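Mitochondrial enolase superfamily member 1 (Homo sapiens, PDB 4A35) catalyses the magnesium-dependent dehydration of L-fuconate to 2-keto-3-deoxy-L-fuconate, a step in the breakdown of L-fucose. Local coordinates at residues F92-T97 with D152-T157; A122-W127 with G334-N339. One frame throughout, in Å; residues are numbered along the deposited sequence. Where two conformers were deposited one is given.

Contact 1 (F92-T97 with D152-T157)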
ATOM      1  N   PHE A  92      13.747  -2.190 -16.285  1.00 21.93           N
ATOM      2  CA  PHE A  92      12.330  -1.963 -16.670  1.00 21.14           C
ATOM      3  C   PHE A  92      11.411  -2.035 -15.432  1.00 20.83           C
ATOM      4  O   PHE A  92      10.519  -1.176 -15.243  1.00 18.16           O
ATOM      5  CB  PHE A  92      11.907  -2.987 -17.724  1.00 21.65           C
ATOM      6  CG  PHE A  92      10.503  -2.777 -18.225  1.00 21.32           C
ATOM      7  CD1 PHE A  92      10.187  -1.668 -19.012  1.00 23.82           C
ATOM      8  CD2 PHE A  92       9.491  -3.667 -17.891  1.00 23.37           C
ATOM      9  CE1 PHE A  92       8.907  -1.500 -19.520  1.00 23.83           C
ATOM     10  CE2 PHE A  92       8.191  -3.490 -18.397  1.00 26.36           C
ATOM     11  CZ  PHE A  92       7.910  -2.396 -19.193  1.00 23.08           C
ATOM     12  N   TYR A  93      11.673  -3.042 -14.559  1.00 17.53           N
ATOM     13  CA  TYR A  93      10.966  -3.183 -13.295  1.00 17.48           C
ATOM     14  C   TYR A  93      11.081  -1.884 -12.455  1.00 19.62           C
ATOM     15  O   TYR A  93      10.065  -1.341 -11.990  1.00 18.15           O
ATOM     16  CB  TYR A  93      11.526  -4.388 -12.512  1.00 17.03           C
ATOM     17  CG  TYR A  93      10.732  -4.671 -11.258  1.00 18.29           C
ATOM     18  CD1 TYR A  93      11.033  -4.024 -10.053  1.00 20.85           C
ATOM     19  CD2 TYR A  93       9.611  -5.506 -11.295  1.00 18.31           C
ATOM     20  CE1 TYR A  93      10.285  -4.268  -8.901  1.00 20.64           C
ATOM     21  CE2 TYR A  93       8.825  -5.715 -10.169  1.00 17.77           C
ATOM     22  CZ  TYR A  93       9.159  -5.086  -8.973  1.00 22.90           C
ATOM     23  OH  TYR A  93       8.363  -5.279  -7.868  1.00 22.13           O
ATOM     24  N   ARG A  94      12.322  -1.340 -12.320  1.00 17.88           N
ATOM     25  CA  ARG A  94      12.557  -0.102 -11.567  1.00 17.93           C
ATOM     26  C   ARG A  94      11.794   1.102 -12.215  1.00 19.46           C
ATOM     27  O   ARG A  94      11.294   1.959 -11.499  1.00 20.40           O
ATOM     28  CB  ARG A  94      14.073   0.187 -11.471  1.00 15.96           C
ATOM     29  CG  ARG A  94      14.457   1.441 -10.692  1.00 18.17           C
ATOM     30  CD  ARG A  94      14.216   1.319  -9.184  1.00 19.22           C
ATOM     31  NE  ARG A  94      15.060   0.294  -8.568  1.00 22.40           N
ATOM     32  CZ  ARG A  94      16.326   0.494  -8.213  1.00 27.45           C
ATOM     33  NH1 ARG A  94      16.892   1.685  -8.387  1.00 21.97           N
ATOM     34  NH2 ARG A  94      17.031  -0.487  -7.675  1.00 19.89           N
ATOM     35  N   GLN A  95      11.713   1.168 -13.542  0.50 16.83           N
ATOM     36  CA  GLN A  95      11.016   2.303 -14.169  0.50 17.75           C
ATOM     37  C   GLN A  95       9.492   2.258 -13.888  0.50 21.78           C
ATOM     38  O   GLN A  95       8.901   3.307 -13.560  0.50 21.92           O
ATOM     39  CB  GLN A  95      11.298   2.386 -15.672  0.50 19.29           C
ATOM     40  CG  GLN A  95      10.623   3.584 -16.329  0.50 23.23           C
ATOM     41  CD  GLN A  95      10.958   4.982 -15.795  0.50 26.66           C
ATOM     42  OE1 GLN A  95      10.419   5.477 -14.740  0.50 12.90           O
ATOM     43  NE2 GLN A  95      11.645   5.732 -16.678  0.50 17.29           N
ATOM     44  N   LEU A  96       8.893   1.054 -13.916  1.00 18.82           N
ATOM     45  CA  LEU A  96       7.472   0.901 -13.597  1.00 19.05           C
ATOM     46  C   LEU A  96       7.165   1.174 -12.113  1.00 21.71           C
ATOM     47  O   LEU A  96       6.122   1.770 -11.815  1.00 21.06           O
ATOM     48  CB  LEU A  96       6.955  -0.502 -13.919  1.00 19.48           C
ATOM     49  CG  LEU A  96       6.866  -0.905 -15.403  1.00 24.96           C
ATOM     50  CD1 LEU A  96       6.043  -2.174 -15.557  1.00 26.79           C
ATOM     51  CD2 LEU A  96       6.238   0.193 -16.248  1.00 26.93           C
ATOM     52  N   THR A  97       8.019   0.646 -11.201  1.00 17.83           N
ATOM     53  CA  THR A  97       7.741   0.661  -9.743  1.00 17.22           C
ATOM     54  C   THR A  97       8.350   1.877  -9.001  1.00 21.54           C
ATOM     55  O   THR A  97       7.981   2.119  -7.838  1.00 19.91           O
ATOM     56  CB  THR A  97       8.277  -0.656  -9.102  1.00 18.99           C
ATOM     57  OG1 THR A  97       9.680  -0.698  -9.330  1.00 17.43           O
ATOM     58  CG2 THR A  97       7.567  -1.912  -9.591  1.00 19.60           C
ATOM     59  N   ASP A 152      14.876  -6.909  -9.175  1.00 19.43           N
ATOM     60  CA  ASP A 152      15.273  -5.735  -8.416  1.00 18.84           C
ATOM     61  C   ASP A 152      15.514  -6.138  -6.949  1.00 21.14           C
ATOM     62  O   ASP A 152      14.573  -6.514  -6.275  1.00 19.80           O
ATOM     63  CB  ASP A 152      14.193  -4.611  -8.531  1.00 19.01           C
ATOM     64  CG  ASP A 152      14.679  -3.228  -8.094  1.00 20.82           C
ATOM     65  OD1 ASP A 152      15.768  -3.137  -7.430  1.00 19.53           O
ATOM     66  OD2 ASP A 152      14.012  -2.249  -8.427  1.00 21.85           O
ATOM     67  N   PHE A 153      16.772  -5.979  -6.441  1.00 18.72           N
ATOM     68  CA  PHE A 153      17.174  -6.330  -5.083  1.00 17.52           C
ATOM     69  C   PHE A 153      17.103  -5.135  -4.135  1.00 20.11           C
ATOM     70  O   PHE A 153      17.442  -5.293  -2.961  1.00 18.85           O
ATOM     71  CB  PHE A 153      18.586  -6.936  -5.043  1.00 18.91           C
ATOM     72  CG  PHE A 153      18.636  -8.317  -5.659  1.00 19.17           C
ATOM     73  CD1 PHE A 153      18.753  -8.478  -7.048  1.00 19.89           C
ATOM     74  CD2 PHE A 153      18.574  -9.453  -4.862  1.00 22.04           C
ATOM     75  CE1 PHE A 153      18.822  -9.749  -7.612  1.00 22.40           C
ATOM     76  CE2 PHE A 153      18.678 -10.735  -5.426  1.00 22.98           C
ATOM     77  CZ  PHE A 153      18.776 -10.877  -6.791  1.00 20.71           C
ATOM     78  N   ARG A 154      16.638  -3.963  -4.608  1.00 18.66           N
ATOM     79  CA  ARG A 154      16.551  -2.829  -3.679  1.00 16.77           C
ATOM     80  C   ARG A 154      15.747  -3.208  -2.415  1.00 16.97           C
ATOM     81  O   ARG A 154      14.702  -3.849  -2.510  1.00 16.71           O
ATOM     82  CB  ARG A 154      15.987  -1.546  -4.348  1.00 18.19           C
ATOM     83  CG  ARG A 154      15.998  -0.360  -3.377  1.00 17.43           C
ATOM     84  CD  ARG A 154      15.886   1.037  -4.096  1.00 18.13           C
ATOM     85  NE  ARG A 154      14.568   1.194  -4.722  1.00 20.20           N
ATOM     86  CZ  ARG A 154      14.161   2.288  -5.375  1.00 18.93           C
ATOM     87  NH1 ARG A 154      15.001   3.309  -5.573  1.00 17.59           N
ATOM     88  NH2 ARG A 154      12.935   2.338  -5.906  1.00 18.53           N
ATOM     89  N   TYR A 155      16.243  -2.788  -1.252  1.00 16.42           N
ATOM     90  CA  TYR A 155      15.634  -2.989   0.090  1.00 16.74           C
ATOM     91  C   TYR A 155      15.699  -4.446   0.592  1.00 17.49           C
ATOM     92  O   TYR A 155      15.160  -4.708   1.660  1.00 16.83           O
ATOM     93  CB  TYR A 155      14.196  -2.498   0.167  1.00 17.05           C
ATOM     94  CG  TYR A 155      13.999  -1.072  -0.317  1.00 16.53           C
ATOM     95  CD1 TYR A 155      14.865  -0.044   0.089  1.00 18.09           C
ATOM     96  CD2 TYR A 155      12.968  -0.754  -1.199  1.00 17.58           C
ATOM     97  CE1 TYR A 155      14.665   1.282  -0.343  1.00 18.28           C
ATOM     98  CE2 TYR A 155      12.750   0.563  -1.624  1.00 19.02           C
ATOM     99  CZ  TYR A 155      13.591   1.583  -1.174  1.00 19.18           C
ATOM    100  OH  TYR A 155      13.384   2.892  -1.600  1.00 17.42           O
ATOM    101  N   ILE A 156      16.323  -5.379  -0.168  1.00 15.45           N
ATOM    102  CA  ILE A 156      16.444  -6.755   0.324  1.00 14.99           C
ATOM    103  C   ILE A 156      17.906  -7.260   0.313  1.00 19.71           C
ATOM    104  O   ILE A 156      18.149  -8.383   0.791  1.00 19.57           O
ATOM    105  CB  ILE A 156      15.511  -7.793  -0.394  1.00 17.23           C
ATOM    106  CG1 ILE A 156      15.948  -8.051  -1.880  1.00 18.08           C
ATOM    107  CG2 ILE A 156      14.017  -7.388  -0.277  1.00 17.80           C
ATOM    108  CD1 ILE A 156      15.203  -9.230  -2.633  1.00 23.80           C
ATOM    109  N   THR A 157      18.887  -6.458  -0.176  1.00 18.07           N
ATOM    110  CA  THR A 157      20.298  -6.913  -0.164  1.00 17.89           C
ATOM    111  C   THR A 157      20.837  -7.202   1.259  1.00 22.14           C
ATOM    112  O   THR A 157      21.826  -7.897   1.382  1.00 22.75           O
ATOM    113  CB  THR A 157      21.224  -5.853  -0.827  1.00 19.83           C
ATOM    114  OG1 THR A 157      21.142  -4.638  -0.064  1.00 21.62           O
ATOM    115  CG2 THR A 157      20.863  -5.601  -2.280  1.00 20.30           C
TER
HETATM  116  O   HOH W   1      11.719  -0.943  -7.516  1.00 24.16           O
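R94 leaves its helix with CG anti to the backbone N (chi1 -179°), then bends at chi2 and chi3, which turns the guanidinium toward D152. The D152 carboxylate is swung anti to its own N and presents both oxygens. They form a two-pronged, side-on salt bridge. R94 NE donates to D152 OD2 at 2.8 Å, and R94 NH2 donates to D152 OD1 at 2.9 Å. Both hydrogen bonds are nearly straight and use the syn sides of the carboxylate, whose plane is tilted 24° from the guanidinium. D152 OD1 also accepts from R154 N at 3.1 Å, which makes an Asx turn. R94 NH2 and R154 N reach this oxygen from opposite faces of its plane. The contact fastens helix 89-97 of the enolase-type N-terminal domain to the loop between helices 144-148 and 162-171. The R154 guanidinium lies flat on that of R94, with centres 4.0 Å apart. D152 probably offsets the like charges, and R154 NH2 has its own partner in S98 OG. A methionine in place of R94 would probably leave the D152 carboxylate without its charged mate and R154 without the flat group it stacks on. A water donates to both D152 OD2 and T97 OG1, adding a water-mediated link to the helix. Y93 CD1 packs on D152 CB at 3.6 Å, while its OH bonds E108. M29 of the second subunit packs on R154.

Contact 2 (A122-W127 with G334-N339)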
ATOM      1  N   ALA A 122       1.775  -9.446 -18.758  1.00 17.06           N
ATOM      2  CA  ALA A 122       1.626  -9.462 -20.207  1.00 17.83           C
ATOM      3  C   ALA A 122       3.029  -9.563 -20.899  1.00 20.88           C
ATOM      4  O   ALA A 122       3.198 -10.288 -21.881  1.00 20.87           O
ATOM      5  CB  ALA A 122       0.844  -8.213 -20.663  1.00 17.88           C
ATOM      6  N   VAL A 123       4.058  -8.926 -20.325  1.00 18.51           N
ATOM      7  CA  VAL A 123       5.402  -8.999 -20.925  1.00 18.32           C
ATOM      8  C   VAL A 123       5.989 -10.426 -20.758  1.00 21.35           C
ATOM      9  O   VAL A 123       6.547 -10.971 -21.708  1.00 20.64           O
ATOM     10  CB  VAL A 123       6.340  -7.897 -20.326  1.00 21.89           C
ATOM     11  CG1 VAL A 123       7.773  -8.056 -20.825  1.00 21.14           C
ATOM     12  CG2 VAL A 123       5.823  -6.480 -20.662  1.00 21.59           C
ATOM     13  N   TRP A 124       5.838 -11.037 -19.555  1.00 19.40           N
ATOM     14  CA  TRP A 124       6.316 -12.436 -19.310  1.00 17.94           C
ATOM     15  C   TRP A 124       5.574 -13.401 -20.246  1.00 19.81           C
ATOM     16  O   TRP A 124       6.198 -14.280 -20.836  1.00 19.28           O
ATOM     17  CB  TRP A 124       6.111 -12.825 -17.846  1.00 16.42           C
ATOM     18  CG  TRP A 124       7.208 -12.280 -16.977  1.00 17.82           C
ATOM     19  CD1 TRP A 124       7.190 -11.118 -16.248  1.00 20.31           C
ATOM     20  CD2 TRP A 124       8.519 -12.830 -16.830  1.00 18.08           C
ATOM     21  NE1 TRP A 124       8.426 -10.896 -15.685  1.00 19.98           N
ATOM     22  CE2 TRP A 124       9.229 -11.987 -15.940  1.00 20.49           C
ATOM     23  CE3 TRP A 124       9.135 -14.016 -17.293  1.00 19.15           C
ATOM     24  CZ2 TRP A 124      10.548 -12.251 -15.554  1.00 19.04           C
ATOM     25  CZ3 TRP A 124      10.424 -14.320 -16.847  1.00 21.35           C
ATOM     26  CH2 TRP A 124      11.115 -13.442 -15.989  1.00 20.81           C
ATOM     27  N   ASP A 125       4.260 -13.186 -20.451  1.00 17.67           N
ATOM     28  CA  ASP A 125       3.476 -14.052 -21.367  1.00 18.13           C
ATOM     29  C   ASP A 125       4.019 -13.954 -22.784  1.00 22.49           C
ATOM     30  O   ASP A 125       4.345 -14.983 -23.405  1.00 21.70           O
ATOM     31  CB  ASP A 125       1.985 -13.680 -21.329  1.00 19.45           C
ATOM     32  CG  ASP A 125       1.122 -14.578 -22.226  1.00 25.95           C
ATOM     33  OD1 ASP A 125       1.161 -15.842 -22.037  1.00 23.39           O
ATOM     34  OD2 ASP A 125       0.373 -14.026 -23.066  1.00 22.13           O
ATOM     35  N   LEU A 126       4.240 -12.718 -23.240  1.00 19.89           N
ATOM     36  CA  LEU A 126       4.769 -12.461 -24.569  1.00 19.88           C
ATOM     37  C   LEU A 126       6.158 -13.087 -24.767  1.00 23.37           C
ATOM     38  O   LEU A 126       6.399 -13.777 -25.778  1.00 22.09           O
ATOM     39  CB  LEU A 126       4.821 -10.942 -24.782  1.00 20.19           C
ATOM     40  CG  LEU A 126       5.408 -10.451 -26.114  1.00 22.47           C
ATOM     41  CD1 LEU A 126       4.667 -11.065 -27.345  1.00 21.41           C
ATOM     42  CD2 LEU A 126       5.382  -8.906 -26.160  1.00 23.61           C
ATOM     43  N   TRP A 127       7.061 -12.857 -23.823  1.00 20.38           N
ATOM     44  CA  TRP A 127       8.423 -13.377 -23.881  1.00 22.54           C
ATOM     45  C   TRP A 127       8.394 -14.921 -23.949  1.00 25.15           C
ATOM     46  O   TRP A 127       9.006 -15.517 -24.851  1.00 22.83           O
ATOM     47  CB  TRP A 127       9.215 -12.874 -22.631  1.00 21.65           C
ATOM     48  CG  TRP A 127      10.656 -13.291 -22.591  1.00 23.38           C
ATOM     49  CD1 TRP A 127      11.407 -13.762 -23.631  1.00 26.86           C
ATOM     50  CD2 TRP A 127      11.524 -13.269 -21.447  1.00 22.84           C
ATOM     51  NE1 TRP A 127      12.680 -14.046 -23.206  1.00 26.52           N
ATOM     52  CE2 TRP A 127      12.800 -13.685 -21.888  1.00 27.15           C
ATOM     53  CE3 TRP A 127      11.385 -12.801 -20.130  1.00 23.05           C
ATOM     54  CZ2 TRP A 127      13.898 -13.787 -21.018  1.00 26.74           C
ATOM     55  CZ3 TRP A 127      12.484 -12.865 -19.281  1.00 25.12           C
ATOM     56  CH2 TRP A 127      13.726 -13.333 -19.733  1.00 25.75           C
ATOM     57  N   GLY A 334       4.900  -7.664  -7.629  1.00 16.27           N
ATOM     58  CA  GLY A 334       5.347  -7.138  -8.907  1.00 15.64           C
ATOM     59  C   GLY A 334       5.668  -8.231  -9.934  1.00 17.85           C
ATOM     60  O   GLY A 334       6.822  -8.393 -10.329  1.00 18.16           O
ATOM     61  N   SER A 335       4.626  -9.032 -10.319  1.00 16.03           N
ATOM     62  CA  SER A 335       4.653 -10.080 -11.351  1.00 15.78           C
ATOM     63  C   SER A 335       5.750 -11.160 -11.060  1.00 17.08           C
ATOM     64  O   SER A 335       6.121 -11.387  -9.913  1.00 17.34           O
ATOM     65  CB  SER A 335       4.810  -9.424 -12.730  1.00 16.36           C
ATOM     66  OG  SER A 335       4.769 -10.331 -13.839  1.00 19.26           O
ATOM     67  N   VAL A 336       6.273 -11.779 -12.107  1.00 17.09           N
ATOM     68  CA  VAL A 336       7.257 -12.838 -11.978  1.00 15.31           C
ATOM     69  C   VAL A 336       8.522 -12.279 -11.274  1.00 19.96           C
ATOM     70  O   VAL A 336       9.044 -12.923 -10.348  1.00 18.38           O
ATOM     71  CB  VAL A 336       7.543 -13.477 -13.379  1.00 16.20           C
ATOM     72  CG1 VAL A 336       8.651 -14.540 -13.274  1.00 17.20           C
ATOM     73  CG2 VAL A 336       6.255 -14.099 -13.940  1.00 16.80           C
ATOM     74  N   ASN A 337       8.935 -11.049 -11.633  1.00 17.39           N
ATOM     75  CA  ASN A 337      10.188 -10.458 -11.106  1.00 17.47           C
ATOM     76  C   ASN A 337      10.209 -10.431  -9.580  1.00 19.45           C
ATOM     77  O   ASN A 337      11.113 -10.972  -8.981  1.00 16.07           O
ATOM     78  CB  ASN A 337      10.412  -9.055 -11.642  1.00 18.62           C
ATOM     79  CG  ASN A 337      10.159  -8.939 -13.135  1.00 27.82           C
ATOM     80  OD1 ASN A 337       9.026  -9.042 -13.591  1.00 18.32           O
ATOM     81  ND2 ASN A 337      11.195  -8.699 -13.920  1.00 20.21           N
ATOM     82  N   GLU A 338       9.193  -9.840  -8.969  1.00 17.14           N
ATOM     83  CA  GLU A 338       9.161  -9.738  -7.524  1.00 16.00           C
ATOM     84  C   GLU A 338       8.859 -11.090  -6.874  1.00 17.27           C
ATOM     85  O   GLU A 338       9.439 -11.387  -5.812  1.00 17.94           O
ATOM     86  CB  GLU A 338       8.173  -8.690  -7.090  1.00 15.38           C
ATOM     87  CG  GLU A 338       8.417  -8.337  -5.621  1.00 18.14           C
ATOM     88  CD  GLU A 338       7.668  -7.101  -5.142  1.00 20.01           C
ATOM     89  OE1 GLU A 338       6.500  -6.908  -5.541  1.00 17.78           O
ATOM     90  OE2 GLU A 338       8.246  -6.358  -4.313  1.00 15.71           O
ATOM     91  N   ASN A 339       7.947 -11.922  -7.479  1.00 17.03           N
ATOM     92  CA  ASN A 339       7.706 -13.266  -6.938  1.00 16.38           C
ATOM     93  C   ASN A 339       9.031 -14.070  -6.873  1.00 17.99           C
ATOM     94  O   ASN A 339       9.226 -14.795  -5.900  1.00 14.27           O
ATOM     95  CB  ASN A 339       6.697 -14.035  -7.782  1.00 17.27           C
ATOM     96  CG  ASN A 339       5.301 -13.826  -7.249  1.00 19.68           C
ATOM     97  OD1 ASN A 339       4.912 -14.389  -6.236  1.00 20.60           O
ATOM     98  ND2 ASN A 339       4.582 -12.887  -7.849  1.00 14.43           N
TER
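Helix 110-131 of the enolase-type N-terminal domain meets the start of helix 335-348 of the barrel domain here, and W124 carries the contact. The short helical segments run at 100° to each other, with axes 10.4 Å apart at closest approach. V336 sits over one face of the W124 indole. V336 CB lies 3.4 Å from the centroid of the W124 five-membered ring, almost on the ring normal, in a CH-pi contact. The two methyls spread over the same face. V336 CG1 reaches toward the six-membered ring, 3.7 Å from W124 CZ2, and V336 CG2 lies near W124 CG. The V336 torsion (chi1 176°) sets CG1 anti to the backbone N and spreads the branches this way. W127 CE3 packs on the opposite face of the indole, and F89 stacks on W124. At the edge, W124 NE1 donates to N337 OD1 at 2.9 Å. The oxygen lies near the indole plane, but the N-H comes from above the amide carbonyl plane, and the ring and amide planes are 69° apart. N337 ND2 donates to C150 O. S335 OG approaches W124 CD1 at 3.5 Å and has its hydrogen-bond partner in N121 OD1. All four touching residues are buried. The indole is therefore held between V336 and W127, and its one polar atom is satisfied inside the interface by a side chain from the other domain.

How the contacts relate
From the N terminus the order is 92-97, 122-127, 152-157, 334-339, so the two contacts cross. Contact 1 closes a loop of 54 residues, largely helical, that contains segment 122-127. Contact 2 closes a much longer one of 206 residues, which contains segment 152-157 and all five strands of the parallel sheet. Contact 1 ties helix 89-97 to the loop before helix 162-171. Contact 2 ties the next helix, 110-131, to the barrel domain. Their centres are about 14 Å apart. Y93 joins them: its CE2 packs on G334 O and its CD2 on N337 CB. Helix 89-97 thus touches helix 335-348 as well.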